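Local coordinates for glycoside hydrolase family protein (Novosphingobium sp. PP1Y, PDB 6Q2F) that acts as an alpha-L-rhamnosidase, a glycoside hydrolase that cleaves terminal alpha-L-rhamnose from rhamnose-bearing glycosides, at residues A[899-904]-A[965-970]; A[378-383]-A[398-403]; A[492-497]-A[575-580]; A[612-617]-A[660-665]. All coordinates share one frame; numbering follows the deposited sequence.

Contact 1: A[899-904]-A[965-970]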
loop_
_atom_site.group_PDB
_atom_site.type_symbol
_atom_site.label_atom_id
_atom_site.label_comp_id
_atom_site.label_asym_id
_atom_site.label_seq_id
_atom_site.Cartn_x
_atom_site.Cartn_y
_atom_site.Cartn_z
ATOM N N ASP A 899 15.680 -5.924 -23.248
ATOM C CA ASP A 899 16.920 -5.204 -23.448
ATOM C C ASP A 899 17.231 -5.257 -24.933
ATOM O O ASP A 899 16.634 -6.037 -25.670
ATOM C CB ASP A 899 18.066 -5.909 -22.680
ATOM C CG ASP A 899 19.079 -4.962 -22.155
ATOM O OD1 ASP A 899 18.949 -3.745 -22.440
ATOM O OD2 ASP A 899 20.001 -5.425 -21.461
ATOM N N GLY A 900 18.230 -4.482 -25.359
ATOM C CA GLY A 900 18.751 -4.641 -26.708
ATOM C C GLY A 900 19.393 -6.004 -26.939
ATOM O O GLY A 900 19.535 -6.439 -28.089
ATOM N N LYS A 901 19.765 -6.698 -25.858
ATOM C CA LYS A 901 20.435 -7.984 -25.956
ATOM C C LYS A 901 19.484 -9.176 -25.878
ATOM O O LYS A 901 19.903 -10.296 -26.196
ATOM C CB LYS A 901 21.518 -8.069 -24.872
ATOM C CG LYS A 901 22.752 -7.218 -25.216
ATOM C CD LYS A 901 23.640 -6.945 -24.003
ATOM C CE LYS A 901 25.071 -7.327 -24.302
ATOM N NZ LYS A 901 25.183 -8.781 -24.643
ATOM N N GLY A 902 18.230 -8.975 -25.483
ATOM C CA GLY A 902 17.252 -10.046 -25.563
ATOM C C GLY A 902 16.203 -9.954 -24.469
ATOM O O GLY A 902 16.000 -8.915 -23.859
ATOM N N GLU A 903 15.509 -11.073 -24.263
ATOM C CA GLU A 903 14.369 -11.146 -23.363
ATOM C C GLU A 903 14.748 -11.881 -22.085
ATOM O O GLU A 903 15.610 -12.759 -22.090
ATOM C CB GLU A 903 13.203 -11.890 -24.017
ATOM C CG GLU A 903 13.058 -11.589 -25.479
ATOM C CD GLU A 903 12.842 -10.120 -25.707
ATOM O OE1 GLU A 903 11.948 -9.556 -25.037
ATOM O OE2 GLU A 903 13.568 -9.534 -26.530
ATOM N N ILE A 904 14.079 -11.517 -20.996
ATOM C CA ILE A 904 14.152 -12.248 -19.742
ATOM C C ILE A 904 12.725 -12.474 -19.275
ATOM O O ILE A 904 11.985 -11.507 -19.076
ATOM C CB ILE A 904 14.941 -11.489 -18.672
ATOM C CG1 ILE A 904 16.371 -11.232 -19.136
ATOM C CG2 ILE A 904 14.912 -12.272 -17.357
ATOM C CD1 ILE A 904 17.049 -10.190 -18.266
ATOM N N VAL A 965 15.889 -17.072 -19.968
ATOM C CA VAL A 965 16.633 -15.957 -20.538
ATOM C C VAL A 965 16.856 -16.226 -22.020
ATOM O O VAL A 965 17.348 -17.299 -22.395
ATOM C CB VAL A 965 17.965 -15.775 -19.791
ATOM C CG1 VAL A 965 18.798 -14.704 -20.452
ATOM C CG2 VAL A 965 17.672 -15.424 -18.342
ATOM N N PHE A 966 16.506 -15.246 -22.856
ATOM C CA PHE A 966 16.622 -15.339 -24.317
ATOM C C PHE A 966 17.575 -14.255 -24.799
ATOM O O PHE A 966 17.139 -13.206 -25.279
ATOM C CB PHE A 966 15.296 -15.178 -24.969
ATOM C CG PHE A 966 14.310 -16.247 -24.638
ATOM C CD1 PHE A 966 13.546 -16.178 -23.484
ATOM C CD2 PHE A 966 14.124 -17.310 -25.504
ATOM C CE1 PHE A 966 12.619 -17.158 -23.204
ATOM C CE2 PHE A 966 13.203 -18.286 -25.223
ATOM C CZ PHE A 966 12.454 -18.216 -24.079
ATOM N N ARG A 967 18.872 -14.516 -24.707
ATOM C CA ARG A 967 19.831 -13.498 -25.105
ATOM C C ARG A 967 20.850 -14.024 -26.100
ATOM O O ARG A 967 21.285 -13.283 -26.989
ATOM C CB ARG A 967 20.559 -12.928 -23.888
ATOM C CG ARG A 967 19.664 -12.087 -22.997
ATOM C CD ARG A 967 20.322 -11.865 -21.637
ATOM N NE ARG A 967 20.880 -10.533 -21.509
ATOM C CZ ARG A 967 22.173 -10.274 -21.583
ATOM N NH1 ARG A 967 23.036 -11.262 -21.777
ATOM N NH2 ARG A 967 22.597 -9.032 -21.455
ATOM N N LYS A 968 21.261 -15.284 -25.942
ATOM C CA LYS A 968 22.163 -15.897 -26.904
ATOM C C LYS A 968 21.449 -16.108 -28.235
ATOM O O LYS A 968 20.344 -16.652 -28.277
ATOM C CB LYS A 968 22.686 -17.223 -26.356
ATOM C CG LYS A 968 23.512 -17.111 -25.075
ATOM C CD LYS A 968 24.099 -18.484 -24.687
ATOM C CE LYS A 968 25.097 -18.364 -23.531
ATOM N NZ LYS A 968 25.668 -19.686 -23.141
ATOM N N ALA A 969 22.078 -15.675 -29.324
ATOM C CA ALA A 969 21.532 -15.939 -30.655
ATOM C C ALA A 969 21.410 -17.439 -30.894
ATOM O O ALA A 969 22.327 -18.204 -30.609
ATOM C CB ALA A 969 22.405 -15.308 -31.745
ATOM N N ALA A 970 20.261 -17.856 -31.412
ATOM C CA ALA A 970 19.997 -19.264 -31.667
ATOM C C ALA A 970 20.775 -19.723 -32.899
ATOM O O ALA A 970 20.572 -19.196 -33.994
ATOM C CB ALA A 970 18.497 -19.488 -31.853
HETATM O O HOH W 1 18.469 -8.944 -21.824
#
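With CG anti to the carbonyl carbon (chi1 -69°) and a bend at chi3 (103°), the side chain of Arg-967 folds across the turn ahead of strand 902-904, where Lys-901, its own CG likewise beside the backbone N, crosses it obliquely. The turn 899-902 is the tip of a two-residue beta hairpin, whose second strand pairs antiparallel with strand 965-967 in a larger sheet. Glu-903 and Phe-966 form a hydrogen-bonded pair: Phe-966 N donates almost straight to Glu-903 O at 2.8 Å, and Glu-903 N returns a bond to Phe-966 O at 2.9 Å. Gly-902 adopts backbone angles that demand glycine, and a CB there would collide with Phe-966 O. Lys-901 CB lies over one face of the guanidinium, and CD of Lys-901 comes 3.5 Å from NH2 of Arg-967. The two cations are close, with Asp-899 OD2 at the guanidinium edge but 4.4 Å from Arg-967 NH2, too far for a salt bridge, so it would ease the repulsion only partly. A water accepts from Arg-967 NE at 2.9 Å and donates weakly to Gly-902 O. An alanine in place of Arg-967 would take away the donor to this water and is likely to leave the aliphatic part of Lys-901 less covered. Beyond the hydrogen-bonded pair, Ile-904 CG2 meets Val-965 CG2 at 4.3 Å.

Contact 2: A[378-383]-A[398-403]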
loop_
_atom_site.group_PDB
_atom_site.type_symbol
_atom_site.label_atom_id
_atom_site.label_comp_id
_atom_site.label_asym_id
_atom_site.label_seq_id
_atom_site.Cartn_x
_atom_site.Cartn_y
_atom_site.Cartn_z
ATOM N N LEU A 378 -31.494 18.051 1.474
ATOM C CA LEU A 378 -30.091 18.396 1.630
ATOM C C LEU A 378 -29.264 17.557 0.662
ATOM O O LEU A 378 -29.754 16.599 0.053
ATOM C CB LEU A 378 -29.630 18.172 3.079
ATOM C CG LEU A 378 -29.787 19.299 4.124
ATOM C CD1 LEU A 378 -31.155 19.906 4.061
ATOM C CD2 LEU A 378 -29.509 18.795 5.545
ATOM N N VAL A 379 -27.993 17.931 0.511
ATOM C CA VAL A 379 -27.091 17.094 -0.265
ATOM C C VAL A 379 -26.996 15.734 0.406
ATOM O O VAL A 379 -26.581 15.620 1.567
ATOM C CB VAL A 379 -25.717 17.744 -0.407
ATOM C CG1 VAL A 379 -24.745 16.751 -1.046
ATOM C CG2 VAL A 379 -25.825 19.019 -1.251
ATOM N N ASP A 380 -27.402 14.696 -0.316
ATOM C CA ASP A 380 -27.356 13.354 0.235
ATOM C C ASP A 380 -25.911 12.944 0.497
ATOM O O ASP A 380 -25.058 13.039 -0.388
ATOM C CB ASP A 380 -28.031 12.378 -0.724
ATOM C CG ASP A 380 -27.995 10.966 -0.216
ATOM O OD1 ASP A 380 -28.395 10.761 0.952
ATOM O OD2 ASP A 380 -27.547 10.072 -0.963
ATOM N N ARG A 381 -25.642 12.519 1.731
ATOM C CA ARG A 381 -24.312 12.084 2.161
ATOM C C ARG A 381 -23.239 13.123 1.843
ATOM O O ARG A 381 -22.157 12.804 1.331
ATOM C CB ARG A 381 -23.972 10.714 1.572
ATOM C CG ARG A 381 -24.333 9.597 2.558
ATOM C CD ARG A 381 -24.569 8.304 1.873
ATOM N NE ARG A 381 -25.643 8.394 0.895
ATOM C CZ ARG A 381 -25.998 7.367 0.134
ATOM N NH1 ARG A 381 -25.352 6.214 0.269
ATOM N NH2 ARG A 381 -26.980 7.482 -0.752
ATOM N N TYR A 382 -23.529 14.383 2.205
ATOM C CA TYR A 382 -22.614 15.471 1.869
ATOM C C TYR A 382 -21.307 15.361 2.644
ATOM O O TYR A 382 -20.247 15.723 2.125
ATOM C CB TYR A 382 -23.279 16.834 2.111
ATOM C CG TYR A 382 -23.170 17.393 3.518
ATOM C CD1 TYR A 382 -22.062 18.145 3.910
ATOM C CD2 TYR A 382 -24.171 17.170 4.453
ATOM C CE1 TYR A 382 -21.952 18.645 5.194
ATOM C CE2 TYR A 382 -24.077 17.674 5.735
ATOM C CZ TYR A 382 -22.965 18.414 6.101
ATOM O OH TYR A 382 -22.870 18.913 7.386
ATOM N N GLU A 383 -21.361 14.878 3.894
ATOM C CA GLU A 383 -20.142 14.786 4.694
ATOM C C GLU A 383 -19.068 13.982 3.970
ATOM O O GLU A 383 -17.912 14.412 3.883
ATOM C CB GLU A 383 -20.442 14.178 6.068
ATOM C CG GLU A 383 -21.380 15.028 6.944
ATOM C CD GLU A 383 -22.803 14.545 6.875
ATOM O OE1 GLU A 383 -23.095 13.754 5.956
ATOM O OE2 GLU A 383 -23.636 14.942 7.716
ATOM N N VAL A 398 -25.765 6.507 -4.708
ATOM C CA VAL A 398 -26.885 6.857 -5.579
ATOM C C VAL A 398 -27.901 7.660 -4.778
ATOM O O VAL A 398 -28.349 7.236 -3.704
ATOM C CB VAL A 398 -27.520 5.600 -6.195
ATOM C CG1 VAL A 398 -28.514 5.994 -7.278
ATOM C CG2 VAL A 398 -26.434 4.685 -6.753
ATOM N N GLY A 399 -28.257 8.825 -5.292
ATOM C CA GLY A 399 -29.174 9.696 -4.596
ATOM C C GLY A 399 -30.613 9.322 -4.852
ATOM O O GLY A 399 -30.945 8.486 -5.710
ATOM N N PRO A 400 -31.511 9.947 -4.096
ATOM C CA PRO A 400 -32.934 9.793 -4.388
ATOM C C PRO A 400 -33.246 10.412 -5.736
ATOM O O PRO A 400 -32.552 11.315 -6.211
ATOM C CB PRO A 400 -33.616 10.555 -3.248
ATOM C CG PRO A 400 -32.632 11.608 -2.893
ATOM C CD PRO A 400 -31.269 10.977 -3.071
ATOM N N HIS A 401 -34.293 9.901 -6.373
ATOM C CA HIS A 401 -34.656 10.348 -7.706
ATOM C C HIS A 401 -35.732 11.430 -7.684
ATOM O O HIS A 401 -36.475 11.577 -8.661
ATOM C CB HIS A 401 -35.095 9.150 -8.544
ATOM C CG HIS A 401 -34.064 8.065 -8.615
ATOM N ND1 HIS A 401 -32.744 8.316 -8.930
ATOM C CD2 HIS A 401 -34.151 6.729 -8.404
ATOM C CE1 HIS A 401 -32.064 7.182 -8.913
ATOM N NE2 HIS A 401 -32.894 6.204 -8.599
ATOM N N ASP A 402 -35.800 12.217 -6.609
ATOM C CA ASP A 402 -36.905 13.132 -6.331
ATOM C C ASP A 402 -36.959 14.357 -7.244
ATOM O O ASP A 402 -37.875 15.170 -7.074
ATOM C CB ASP A 402 -36.836 13.589 -4.872
ATOM C CG ASP A 402 -35.448 14.060 -4.471
ATOM O OD1 ASP A 402 -34.587 14.248 -5.355
ATOM O OD2 ASP A 402 -35.225 14.257 -3.258
ATOM N N ASN A 403 -36.019 14.534 -8.171
ATOM C CA ASN A 403 -36.077 15.612 -9.168
ATOM C C ASN A 403 -36.112 17.003 -8.534
ATOM O O ASN A 403 -36.689 17.935 -9.100
ATOM C CB ASN A 403 -37.276 15.432 -10.105
ATOM C CG ASN A 403 -37.189 14.156 -10.919
ATOM O OD1 ASN A 403 -38.022 13.256 -10.779
ATOM N ND2 ASN A 403 -36.174 14.070 -11.777
#
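An Asp-Arg salt bridge at the entry to the short helix 382-385, with Arg-381 in the N-cap position, meets the backbone of the irregular segment 398-403. CG of Asp-380 stands anti to the backbone N (chi1 179°). Its OD2 is gripped by the next residue: Arg-381 NH2 donates to Asp-380 OD2 at 2.7 Å, on the syn lone pair and close to the guanidinium plane, and Arg-381 NE adds a weak bond to the same oxygen at 3.1 Å. To get there the arginine bends at chi3 (-59°). OD1 of the buried Asp-380 is bound by Lys-307 of strand 303-308 and by the backbone N of Ser-319 in strand 316-325. Those strands belong to a six-stranded and a four-stranded antiparallel sheet, consistent with a jelly-roll beta-sandwich, and the carboxylate is thus held by both sheets. It would probably also offset the closeness of the Arg-381 and Lys-307 cations. On the side of segment 398-403, Val-398 O lies at the guanidinium edge, 3.3 Å from Arg-381 NH2. Gly-399 brings its CA to within 4.0 Å of Asp-380 OD2. The ring of Pro-400 touches the aspartate stem, CD to CB of Asp-380 4.2 Å, and both residues rest on Arg-543 of helix 543-575.

Contact 3: A[492-497]-A[575-580]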
loop_
_atom_site.group_PDB
_atom_site.type_symbol
_atom_site.label_atom_id
_atom_site.label_comp_id
_atom_site.label_asym_id
_atom_site.label_seq_id
_atom_site.Cartn_x
_atom_site.Cartn_y
_atom_site.Cartn_z
ATOM N N VAL A 492 24.754 14.399 4.101
ATOM C CA VAL A 492 23.383 14.445 3.623
ATOM C C VAL A 492 23.432 14.825 2.146
ATOM O O VAL A 492 23.931 15.901 1.789
ATOM C CB VAL A 492 22.513 15.439 4.413
ATOM C CG1 VAL A 492 21.113 15.443 3.848
ATOM C CG2 VAL A 492 22.485 15.073 5.917
ATOM N N GLY A 493 22.922 13.945 1.287
ATOM C CA GLY A 493 22.944 14.223 -0.144
ATOM C C GLY A 493 23.726 13.164 -0.891
ATOM O O GLY A 493 23.259 12.030 -1.008
ATOM N N LYS A 494 24.918 13.514 -1.377
ATOM C CA LYS A 494 25.715 12.582 -2.166
ATOM C C LYS A 494 26.426 11.541 -1.311
ATOM O O LYS A 494 26.868 10.519 -1.842
ATOM C CB LYS A 494 26.738 13.348 -2.997
ATOM C CG LYS A 494 26.065 14.259 -4.023
ATOM C CD LYS A 494 27.066 14.850 -4.998
ATOM C CE LYS A 494 26.444 14.971 -6.379
ATOM N NZ LYS A 494 27.453 15.313 -7.419
ATOM N N ARG A 495 26.526 11.769 -0.003
ATOM C CA ARG A 495 27.204 10.859 0.900
ATOM C C ARG A 495 26.387 10.754 2.177
ATOM O O ARG A 495 25.638 11.671 2.525
ATOM C CB ARG A 495 28.629 11.346 1.187
ATOM C CG ARG A 495 29.592 11.153 -0.007
ATOM C CD ARG A 495 30.961 11.754 0.280
ATOM N NE ARG A 495 31.787 10.897 1.131
ATOM C CZ ARG A 495 32.805 11.329 1.878
ATOM N NH1 ARG A 495 33.125 12.620 1.903
ATOM N NH2 ARG A 495 33.496 10.469 2.619
ATOM N N GLY A 496 26.532 9.627 2.872
ATOM C CA GLY A 496 25.838 9.429 4.133
ATOM C C GLY A 496 24.361 9.157 3.925
ATOM O O GLY A 496 23.986 8.079 3.450
ATOM N N VAL A 497 23.509 10.109 4.306
ATOM C CA VAL A 497 22.074 10.001 4.044
ATOM C C VAL A 497 21.849 10.273 2.555
ATOM O O VAL A 497 22.125 11.370 2.064
ATOM C CB VAL A 497 21.270 10.969 4.920
ATOM C CG1 VAL A 497 19.774 10.800 4.681
ATOM C CG2 VAL A 497 21.586 10.748 6.392
ATOM N N GLU A 575 16.728 19.001 -4.655
ATOM C CA GLU A 575 17.545 20.179 -4.414
ATOM C C GLU A 575 18.652 19.898 -3.414
ATOM O O GLU A 575 19.674 20.582 -3.440
ATOM C CB GLU A 575 16.665 21.343 -3.932
ATOM C CG GLU A 575 15.757 21.908 -5.047
ATOM C CD GLU A 575 14.504 22.573 -4.498
ATOM O OE1 GLU A 575 14.516 22.968 -3.308
ATOM O OE2 GLU A 575 13.508 22.658 -5.234
ATOM N N ASN A 576 18.478 18.891 -2.556
ATOM C CA ASN A 576 19.472 18.495 -1.569
ATOM C C ASN A 576 20.213 17.212 -1.952
ATOM O O ASN A 576 20.823 16.576 -1.087
ATOM C CB ASN A 576 18.813 18.338 -0.200
ATOM C CG ASN A 576 18.424 19.686 0.415
ATOM O OD1 ASN A 576 19.226 20.319 1.088
ATOM N ND2 ASN A 576 17.174 20.122 0.172
ATOM N N ASP A 577 20.164 16.812 -3.228
ATOM C CA ASP A 577 20.873 15.625 -3.730
ATOM C C ASP A 577 20.388 14.333 -3.081
ATOM O O ASP A 577 21.145 13.372 -2.968
ATOM C CB ASP A 577 22.391 15.749 -3.543
ATOM C CG ASP A 577 22.972 16.932 -4.267
ATOM O OD1 ASP A 577 22.599 17.154 -5.429
ATOM O OD2 ASP A 577 23.805 17.635 -3.662
ATOM N N LEU A 578 19.137 14.311 -2.649
ATOM C CA LEU A 578 18.524 13.127 -2.075
ATOM C C LEU A 578 17.570 12.487 -3.083
ATOM O O LEU A 578 16.963 13.172 -3.911
ATOM C CB LEU A 578 17.755 13.484 -0.800
ATOM C CG LEU A 578 18.579 14.058 0.369
ATOM C CD1 LEU A 578 17.675 14.654 1.453
ATOM C CD2 LEU A 578 19.435 12.949 0.985
ATOM N N LYS A 579 17.436 11.162 -2.995
ATOM C CA LYS A 579 16.379 10.442 -3.696
ATOM C C LYS A 579 15.194 10.226 -2.763
ATOM O O LYS A 579 15.311 10.320 -1.541
ATOM C CB LYS A 579 16.883 9.095 -4.214
ATOM C CG LYS A 579 18.098 9.169 -5.095
ATOM C CD LYS A 579 18.585 7.771 -5.479
ATOM C CE LYS A 579 20.018 7.799 -6.020
ATOM N NZ LYS A 579 21.047 7.927 -4.928
ATOM N N VAL A 580 14.040 9.940 -3.356
ATOM C CA VAL A 580 12.807 9.701 -2.601
ATOM C C VAL A 580 12.314 8.290 -2.885
ATOM O O VAL A 580 12.040 7.948 -4.045
ATOM C CB VAL A 580 11.721 10.724 -2.942
ATOM C CG1 VAL A 580 10.467 10.486 -2.092
ATOM C CG2 VAL A 580 12.261 12.089 -2.719
HETATM O O HOH W 2 22.520 18.030 0.589
HETATM O O HOH W 3 25.282 16.839 -0.720
#
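Two tight backbone corners meet here, with the CA atoms of Gly-493 and Asp-577 only 4.4 Å apart. Segment 492-497 is a compact loop closed on itself by Gly-493 N, which donates to Val-497 O at 2.8 Å. Gly-493 takes up angles (phi 120°, psi -108°) that call for glycine, and a CB would clash with Asn-576 O. Opposite it, Asp-577 has positive phi (63°) as the C-prime residue of a Schellman motif that ends helix 543-575, with Leu-578 N bonded to Ala-573 O and Asp-577 N to His-574 O. Gly-493 O and Asp-577 O come within 3.2 Å, two acceptors with no bond between them; Arg-498 NE serves Gly-493 O. Leu-578 is the main apolar link. Its CD2 packs against the backbone of the closed loop, 3.3 Å from Val-497 O and 3.6 Å from Gly-493 N, and also touches Val-492 CG1 at 4.2 Å, while Ile-480 of helix 469-487 adds to its surroundings. At the outer side Lys-494 CG crosses obliquely over Asp-577 CB at 4.0 Å, their charged ends not meeting. A water lies 2.8 Å from both Val-492 O and Asn-576 O, linking the loop to the helix end. These are turns leading into adjacent parallel strands, 497-502 and 579-582, and such alpha-to-beta turns at the N-terminal ends of the strands are typical of the (beta/alpha)8 barrel, whose catalytic face lies at the other end.

Contact 4: A[612-617]-A[660-665]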
loop_
_atom_site.group_PDB
_atom_site.type_symbol
_atom_site.label_atom_id
_atom_site.label_comp_id
_atom_site.label_asym_id
_atom_site.label_seq_id
_atom_site.Cartn_x
_atom_site.Cartn_y
_atom_site.Cartn_z
ATOM N N PHE A 612 1.694 -14.018 4.753
ATOM C CA PHE A 612 0.333 -14.525 4.805
ATOM C C PHE A 612 0.374 -16.047 4.808
ATOM O O PHE A 612 1.289 -16.657 4.245
ATOM C CB PHE A 612 -0.491 -14.020 3.617
ATOM C CG PHE A 612 0.103 -14.380 2.277
ATOM C CD1 PHE A 612 1.042 -13.552 1.681
ATOM C CD2 PHE A 612 -0.275 -15.542 1.616
ATOM C CE1 PHE A 612 1.601 -13.883 0.459
ATOM C CE2 PHE A 612 0.264 -15.877 0.376
ATOM C CZ PHE A 612 1.209 -15.056 -0.197
ATOM N N ASN A 613 -0.633 -16.651 5.433
ATOM C CA ASN A 613 -0.817 -18.094 5.323
ATOM C C ASN A 613 -1.241 -18.482 3.910
ATOM O O ASN A 613 -2.058 -17.805 3.274
ATOM C CB ASN A 613 -1.856 -18.570 6.333
ATOM C CG ASN A 613 -1.393 -18.363 7.762
ATOM O OD1 ASN A 613 -0.231 -18.611 8.086
ATOM N ND2 ASN A 613 -2.291 -17.888 8.619
ATOM N N ARG A 614 -0.677 -19.587 3.416
ATOM C CA ARG A 614 -0.993 -20.037 2.065
ATOM C C ARG A 614 -2.490 -20.248 1.895
ATOM O O ARG A 614 -3.056 -19.896 0.855
ATOM C CB ARG A 614 -0.224 -21.318 1.742
ATOM C CG ARG A 614 -0.230 -21.643 0.248
ATOM C CD ARG A 614 0.443 -22.970 -0.055
ATOM N NE ARG A 614 1.847 -22.959 0.334
ATOM C CZ ARG A 614 2.857 -22.824 -0.521
ATOM N NH1 ARG A 614 2.621 -22.689 -1.824
ATOM N NH2 ARG A 614 4.106 -22.828 -0.070
ATOM N N ASP A 615 -3.143 -20.814 2.915
ATOM C CA ASP A 615 -4.602 -20.922 2.948
ATOM C C ASP A 615 -5.276 -19.601 2.600
ATOM O O ASP A 615 -6.220 -19.556 1.805
ATOM C CB ASP A 615 -5.062 -21.353 4.345
ATOM C CG ASP A 615 -4.927 -22.823 4.574
ATOM O OD1 ASP A 615 -4.988 -23.585 3.582
ATOM O OD2 ASP A 615 -4.773 -23.223 5.750
ATOM N N GLU A 616 -4.818 -18.514 3.219
ATOM C CA GLU A 616 -5.586 -17.278 3.197
ATOM C C GLU A 616 -5.289 -16.422 1.976
ATOM O O GLU A 616 -6.171 -15.693 1.514
ATOM C CB GLU A 616 -5.306 -16.474 4.464
ATOM C CG GLU A 616 -5.236 -17.320 5.711
ATOM C CD GLU A 616 -5.696 -16.572 6.947
ATOM O OE1 GLU A 616 -6.722 -15.854 6.859
ATOM O OE2 GLU A 616 -5.034 -16.698 7.999
ATOM N N GLY A 617 -4.068 -16.488 1.455
ATOM C CA GLY A 617 -3.648 -15.634 0.374
ATOM C C GLY A 617 -3.252 -14.258 0.868
ATOM O O GLY A 617 -3.534 -13.867 2.004
ATOM N N LEU A 660 10.146 -17.789 3.686
ATOM C CA LEU A 660 9.963 -16.469 3.116
ATOM C C LEU A 660 9.957 -16.466 1.601
ATOM O O LEU A 660 9.520 -15.482 1.010
ATOM C CB LEU A 660 11.059 -15.531 3.619
ATOM C CG LEU A 660 11.126 -15.413 5.141
ATOM C CD1 LEU A 660 12.333 -14.564 5.558
ATOM C CD2 LEU A 660 9.829 -14.807 5.670
ATOM N N LYS A 661 10.431 -17.529 0.963
ATOM C CA LYS A 661 10.686 -17.483 -0.474
ATOM C C LYS A 661 9.424 -17.124 -1.254
ATOM O O LYS A 661 9.453 -16.255 -2.136
ATOM C CB LYS A 661 11.238 -18.827 -0.948
ATOM C CG LYS A 661 11.704 -18.853 -2.379
ATOM C CD LYS A 661 11.947 -20.306 -2.790
ATOM C CE LYS A 661 12.382 -20.439 -4.241
ATOM N NZ LYS A 661 11.415 -19.828 -5.226
ATOM N N ARG A 662 8.306 -17.789 -0.942
ATOM C CA ARG A 662 7.053 -17.536 -1.647
ATOM C C ARG A 662 6.596 -16.083 -1.514
ATOM O O ARG A 662 5.902 -15.577 -2.405
ATOM C CB ARG A 662 5.962 -18.473 -1.125
ATOM C CG ARG A 662 5.808 -18.441 0.385
ATOM C CD ARG A 662 4.913 -19.570 0.922
ATOM N NE ARG A 662 3.564 -19.056 1.027
ATOM C CZ ARG A 662 2.908 -18.835 2.157
ATOM N NH1 ARG A 662 3.445 -19.136 3.331
ATOM N NH2 ARG A 662 1.687 -18.323 2.093
ATOM N N PHE A 663 6.955 -15.392 -0.414
ATOM C CA PHE A 663 6.541 -13.990 -0.277
ATOM C C PHE A 663 7.327 -13.099 -1.243
ATOM O O PHE A 663 6.738 -12.343 -2.019
ATOM C CB PHE A 663 6.701 -13.504 1.173
ATOM C CG PHE A 663 5.966 -14.340 2.177
ATOM C CD1 PHE A 663 4.663 -14.738 1.925
ATOM C CD2 PHE A 663 6.574 -14.735 3.363
ATOM C CE1 PHE A 663 3.976 -15.537 2.829
ATOM C CE2 PHE A 663 5.892 -15.532 4.283
ATOM C CZ PHE A 663 4.592 -15.939 4.016
ATOM N N ILE A 664 8.663 -13.229 -1.251
ATOM C CA ILE A 664 9.516 -12.395 -2.098
ATOM C C ILE A 664 9.301 -12.719 -3.566
ATOM O O ILE A 664 9.436 -11.845 -4.425
ATOM C CB ILE A 664 10.998 -12.556 -1.698
ATOM C CG1 ILE A 664 11.762 -11.260 -1.971
ATOM C CG2 ILE A 664 11.664 -13.775 -2.356
ATOM C CD1 ILE A 664 11.458 -10.169 -0.933
ATOM N N ASP A 665 9.005 -13.986 -3.881
ATOM C CA ASP A 665 8.677 -14.355 -5.254
ATOM C C ASP A 665 7.377 -13.691 -5.691
ATOM O O ASP A 665 7.248 -13.256 -6.838
ATOM C CB ASP A 665 8.605 -15.886 -5.389
ATOM C CG ASP A 665 9.973 -16.566 -5.203
ATOM O OD1 ASP A 665 11.014 -15.872 -5.169
ATOM O OD2 ASP A 665 10.022 -17.810 -5.095
#
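The guanidinium of Arg-662 is sandwiched: CE1 of Phe-663 lies over the centre of one face, 3.5 Å from the plane, and Arg-614 NE covers the rim of the other. The Phe-612 ring receives the edge of Phe-663 on one face in a T-shaped stack, centroids 5.1 Å apart and planes at 63°. Arg-662 also makes an off-centre cation-pi contact with the Phe-612 ring, CZ 4.8 Å from the centroid. Phe-612 O sits in plane at the edge of the Phe-663 ring, 3.2 Å from CE1, and accepts a bent bond from Arg-662 NH2 at 2.8 Å. Crowded first torsions of Phe-612 and Arg-662 (chi1 57° and 52°) bring these groups together. The contact ties the beta-to-alpha loop after strand 604-610 of the (beta/alpha)8 barrel to helix 657-670, which follows strand 642-649. An alanine in place of Arg-662 would remove the donor to Phe-612 O and the cation near the ring, and is likely to loosen the loop. Arg-614 NH2 lies 4.0 Å from Arg-662 NE, the guanidinium planes moderately inclined, a like-charge approach probably made tolerable by the salt bridge of Arg-614 to Asp-959 and by the electron-rich ring and carbonyl of Phe-612.

In the fold
Contacts 3 and 4 belong to the same (beta/alpha)8 barrel, their nearest atoms about 18 Å apart. Contact 3 lies at the N-terminal ends of strands 497-502 and 579-582. At the C-terminal ends, where the active site of such a barrel is expected, follow Asp-503, Ser-504, Glu-583 and Glu-586, which with Glu-644 hold the sodium ion. Contact 4 follows strands 604-610 and 642-649, the latter carrying Glu-644. Contact 1 comes within about 13 Å of contact 4, between nearest atoms, and Asp-665 touches Tyr-906 and Val-908 farther along strand 902-908. Contact 2 lies across the chain's centre from contact 1, their centres 58 Å apart, yet Arg-543 beside it starts the helix that ends in contact 3.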